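PDB 4PRK: 4-phosphoerythronate dehydrogenase, which is a D-lactate dehydrogenase of the D-isomer-specific 2-hydroxyacid dehydrogenase family, using NAD to interconvert D-lactate and pyruvate. Local coordinates for the interface of chains A and B. Numbering follows the deposited sequence. Chains: chain A/B, 4-phosphoerythronate dehydrogenase.

Contact 1: the interface of chains A and B. Residues chain A 141-143, 146; chain B 300-302.
Where two copies of this D-lactate dehydrogenase pair about a two-fold axis, the loop A:Ser141 to A:Glu143 meets the start of helix B:301-319, a loop-to-helix-end patch that helps join the subunits of what is probably the family's dimer. It illustrates how one carboxylate can clasp a helix terminus. A:Glu143 spends both oxygens on two threonine hydroxyls of chain B: OE1 accepts from B:Thr302 OG1 at 2.6 Å, on the syn side and moderately out of the carboxylate plane, whereas OE2 takes B:Thr300 OG1 at 2.7 Å from above that plane, 44° out of it. The glutamate side chain crosses B:Thr300 at about a right angle, and hydrogen bonds from the residue just before the helix and from its first turn probably hinder rotation of the carboxylate. Bending at chi2 (85°) turns this group back from the chain's extended course towards the helix end, whose dipole would probably favour a negative charge. Backbone pairing runs beside it: A:Ser141 forms a parallel beta bridge with B:Thr300, and its carbonyl O receives the first helical N-H, from B:Lys301 N, at 3.2 Å. Within the loop, A:Asn142 CA packs against the methyl CG2 of B:Thr300. The loop is braced from within by A:Glu143 N donating to A:Asn142 OD1 at 2.8 Å, the donor nitrogen above the amide carbonyl plane, off either lone pair, at a C=O...N angle of 95°.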
loop_
_atom_site.group_PDB
_atom_site.type_symbol
_atom_site.label_atom_id
_atom_site.label_comp_id
_atom_site.label_asym_id
_atom_site.label_seq_id
_atom_site.Cartn_x
_atom_site.Cartn_y
_atom_site.Cartn_z
ATOM N N SER A 141 6.834 2.269 23.162
ATOM C CA SER A 141 6.926 1.629 21.866
ATOM C C SER A 141 7.096 2.671 20.781
ATOM O O SER A 141 7.434 3.791 21.063
ATOM C CB SER A 141 5.719 0.739 21.607
ATOM O OG SER A 141 5.946 -0.121 20.524
ATOM N N ASN A 142 6.911 2.272 19.537
ATOM C CA ASN A 142 7.049 3.203 18.425
ATOM C C ASN A 142 6.241 2.751 17.179
ATOM O O ASN A 142 5.890 1.570 17.054
ATOM C CB ASN A 142 8.505 3.454 18.074
ATOM C CG ASN A 142 8.716 4.819 17.369
ATOM O OD1 ASN A 142 7.780 5.626 17.229
ATOM N ND2 ASN A 142 9.935 5.072 16.933
ATOM N N GLU A 143 5.906 3.708 16.311
ATOM C CA GLU A 143 5.077 3.395 15.177
ATOM C C GLU A 143 5.995 2.741 14.187
ATOM O O GLU A 143 7.177 3.060 14.098
ATOM C CB GLU A 143 4.369 4.609 14.565
ATOM C CG GLU A 143 3.216 5.156 15.387
ATOM C CD GLU A 143 3.663 6.138 16.478
ATOM O OE1 GLU A 143 4.873 6.460 16.519
ATOM O OE2 GLU A 143 2.798 6.634 17.243
ATOM N N ASN A 146 8.248 4.492 11.828
ATOM C CA ASN A 146 9.511 5.134 12.265
ATOM C C ASN A 146 10.681 4.169 12.317
ATOM O O ASN A 146 11.764 4.557 12.675
ATOM C CB ASN A 146 9.333 5.810 13.605
ATOM C CG ASN A 146 8.390 6.976 13.523
ATOM O OD1 ASN A 146 7.464 7.126 14.315
ATOM N ND2 ASN A 146 8.624 7.804 12.556
ATOM N N THR B 300 3.507 5.495 22.443
ATOM C CA THR B 300 4.703 5.544 21.629
ATOM C C THR B 300 5.401 6.825 21.874
ATOM O O THR B 300 4.829 7.735 22.479
ATOM C CB THR B 300 4.361 5.478 20.158
ATOM O OG1 THR B 300 3.552 6.617 19.812
ATOM C CG2 THR B 300 3.619 4.250 19.912
ATOM N N LYS B 301 6.632 6.895 21.386
ATOM C CA LYS B 301 7.457 8.104 21.452
ATOM C C LYS B 301 6.744 9.299 20.808
ATOM O O LYS B 301 6.820 10.432 21.270
ATOM C CB LYS B 301 8.754 7.873 20.715
ATOM C CG LYS B 301 9.579 6.768 21.344
ATOM C CD LYS B 301 11.047 6.852 20.975
ATOM C CE LYS B 301 11.843 5.874 21.832
ATOM N NZ LYS B 301 12.607 6.574 22.889
ATOM N N THR B 302 6.083 9.030 19.698
ATOM C CA THR B 302 5.348 10.058 18.974
ATOM C C THR B 302 4.202 10.627 19.814
ATOM O O THR B 302 4.041 11.830 19.883
ATOM C CB THR B 302 4.763 9.476 17.683
ATOM O OG1 THR B 302 5.827 8.885 16.892
ATOM C CG2 THR B 302 4.019 10.566 16.907
#

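Contact 2: the interface of chains A and B. Residues chain A 11, 299-301, 304; chain B 135, 137, 140.
B:Ile140 sets its side chain against A:Phe299 and the first turn of helix A:301-319, in a hydrophobic knob-and-pocket contact between subunits of a D-isomer-specific 2-hydroxyacid dehydrogenase. It is a worked example of a branched aliphatic residue filling a surface that several elements of the partner build together. Followed outwards, its CB stands 3.8 Å from A:Phe299 CZ, at the rim of the ring. With CG1 anti to the backbone N (chi1 -156°), the longer branch runs over the phenyl face, where CG1 makes a CH-pi contact 3.9 Å from the centroid and also nears the backbone of A:Thr300. The shorter branch, CG2, leans instead towards the aliphatic part of A:Lys301, near CE. At the tip, CD1 lies 3.6 Å from A:Ser11 OG and near A:Phe299 CE1, with A:Ser11 CB, A:Lys301 CA and A:Val304 CG2 around it, so the methyl sits where helices A:10-23 and A:301-319 come together.

The phenyl ring is sandwiched. B:Asn135 CB covers the face opposite B:Ile140, 3.9 Å above the plane and displaced towards the rim, and the asparagine amide is tilted only 20° from the ring as the two side chains slide past each other in opposite directions. These two residues of chain B would limit the ring's movement along its normal.

A polar border adjoins the apolar core. A:Ser11 OG donates to B:Asp137 OD1 along the anti lone pair, the one pointing away from OD2; the modelled separation is too short to be taken literally. The carboxylate of B:Asp137 is brought to the serine by CG lying opposite the backbone N (chi1 -178°). Water 1 lies 2.8 Å from the same OD1 and 3.1 Å from A:Lys301 NZ, bridging the lysine side-chain nitrogen and the aspartate.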
loop_
_atom_site.group_PDB
_atom_site.type_symbol
_atom_site.label_atom_id
_atom_site.label_comp_id
_atom_site.label_asym_id
_atom_site.label_seq_id
_atom_site.Cartn_x
_atom_site.Cartn_y
_atom_site.Cartn_z
ATOM N N SER A 11 -5.225 -31.499 8.903
ATOM C CA SER A 11 -5.688 -30.394 8.104
ATOM C C SER A 11 -5.778 -30.884 6.671
ATOM O O SER A 11 -6.754 -30.575 5.979
ATOM C CB SER A 11 -4.735 -29.159 8.266
ATOM O OG SER A 11 -4.790 -28.627 9.616
ATOM N N PHE A 299 1.712 -22.445 8.561
ATOM C CA PHE A 299 0.533 -23.279 8.814
ATOM C C PHE A 299 -0.755 -22.453 8.665
ATOM O O PHE A 299 -1.368 -22.025 9.697
ATOM C CB PHE A 299 0.680 -23.908 10.218
ATOM C CG PHE A 299 -0.385 -24.911 10.579
ATOM C CD1 PHE A 299 -0.828 -25.855 9.660
ATOM C CD2 PHE A 299 -0.888 -24.958 11.864
ATOM C CE1 PHE A 299 -1.810 -26.761 10.009
ATOM C CE2 PHE A 299 -1.852 -25.880 12.221
ATOM C CZ PHE A 299 -2.298 -26.792 11.287
ATOM N N THR A 300 -1.112 -22.160 7.406
ATOM C CA THR A 300 -2.416 -21.574 7.043
ATOM C C THR A 300 -3.168 -22.533 6.125
ATOM O O THR A 300 -2.603 -23.502 5.631
ATOM C CB THR A 300 -2.248 -20.273 6.260
ATOM O OG1 THR A 300 -1.571 -20.555 5.022
ATOM C CG2 THR A 300 -1.388 -19.313 7.073
ATOM N N LYS A 301 -4.448 -22.253 5.916
ATOM C CA LYS A 301 -5.294 -23.041 5.030
ATOM C C LYS A 301 -4.749 -23.006 3.613
ATOM O O LYS A 301 -4.759 -23.981 2.923
ATOM C CB LYS A 301 -6.682 -22.439 4.961
ATOM C CG LYS A 301 -7.429 -22.363 6.283
ATOM C CD LYS A 301 -8.272 -23.597 6.516
ATOM C CE LYS A 301 -9.344 -23.334 7.561
ATOM N NZ LYS A 301 -10.183 -24.570 7.659
ATOM N N VAL A 304 -1.613 -25.441 3.370
ATOM C CA VAL A 304 -1.926 -26.856 3.461
ATOM C C VAL A 304 -2.626 -27.278 2.148
ATOM O O VAL A 304 -2.284 -28.288 1.563
ATOM C CB VAL A 304 -2.767 -27.145 4.704
ATOM C CG1 VAL A 304 -3.359 -28.567 4.679
ATOM C CG2 VAL A 304 -1.908 -26.944 5.926
ATOM N N ASN B 135 1.295 -29.362 15.215
ATOM C CA ASN B 135 0.507 -28.410 14.454
ATOM C C ASN B 135 -0.862 -29.012 14.252
ATOM O O ASN B 135 -1.164 -29.452 13.168
ATOM C CB ASN B 135 1.156 -28.180 13.096
ATOM C CG ASN B 135 2.447 -27.445 13.207
ATOM O OD1 ASN B 135 2.839 -27.005 14.310
ATOM N ND2 ASN B 135 3.094 -27.223 12.075
ATOM N N ASP B 137 -4.904 -29.185 13.694
ATOM C CA ASP B 137 -5.743 -28.408 12.828
ATOM C C ASP B 137 -6.481 -27.279 13.538
ATOM O O ASP B 137 -6.769 -26.251 12.923
ATOM C CB ASP B 137 -6.721 -29.317 12.140
ATOM C CG ASP B 137 -7.606 -28.562 11.165
ATOM O OD1 ASP B 137 -7.182 -28.293 10.004
ATOM O OD2 ASP B 137 -8.715 -28.219 11.621
ATOM N N ILE B 140 -4.669 -24.104 13.104
ATOM C CA ILE B 140 -4.462 -23.540 11.749
ATOM C C ILE B 140 -4.908 -22.081 11.638
ATOM O O ILE B 140 -5.856 -21.638 12.263
ATOM C CB ILE B 140 -5.146 -24.400 10.695
ATOM C CG1 ILE B 140 -4.469 -24.193 9.330
ATOM C CG2 ILE B 140 -6.651 -24.127 10.679
ATOM C CD1 ILE B 140 -4.764 -25.267 8.306
HETATM O O HOH W 1 -8.347 -27.027 7.775
#

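The C-alpha centres of contact 1 and contact 2 lie about 34 Å apart, yet both draw mainly on the same two parts of the protein with the chains exchanged, contact 2 adding helix 10-23. Residues 300 and 301, at and just before the start of helix 301-319, come from chain B in contact 1 and from chain A in contact 2; the segment after helix 121-129 supplies the opposite partner, through residues 141-146 and 135-140 respectively. By the two-fold symmetry, contact 2 adjoins the twin of contact 1, so the segment probably runs along its neighbour's helix start and helps set the subunits' relative orientation.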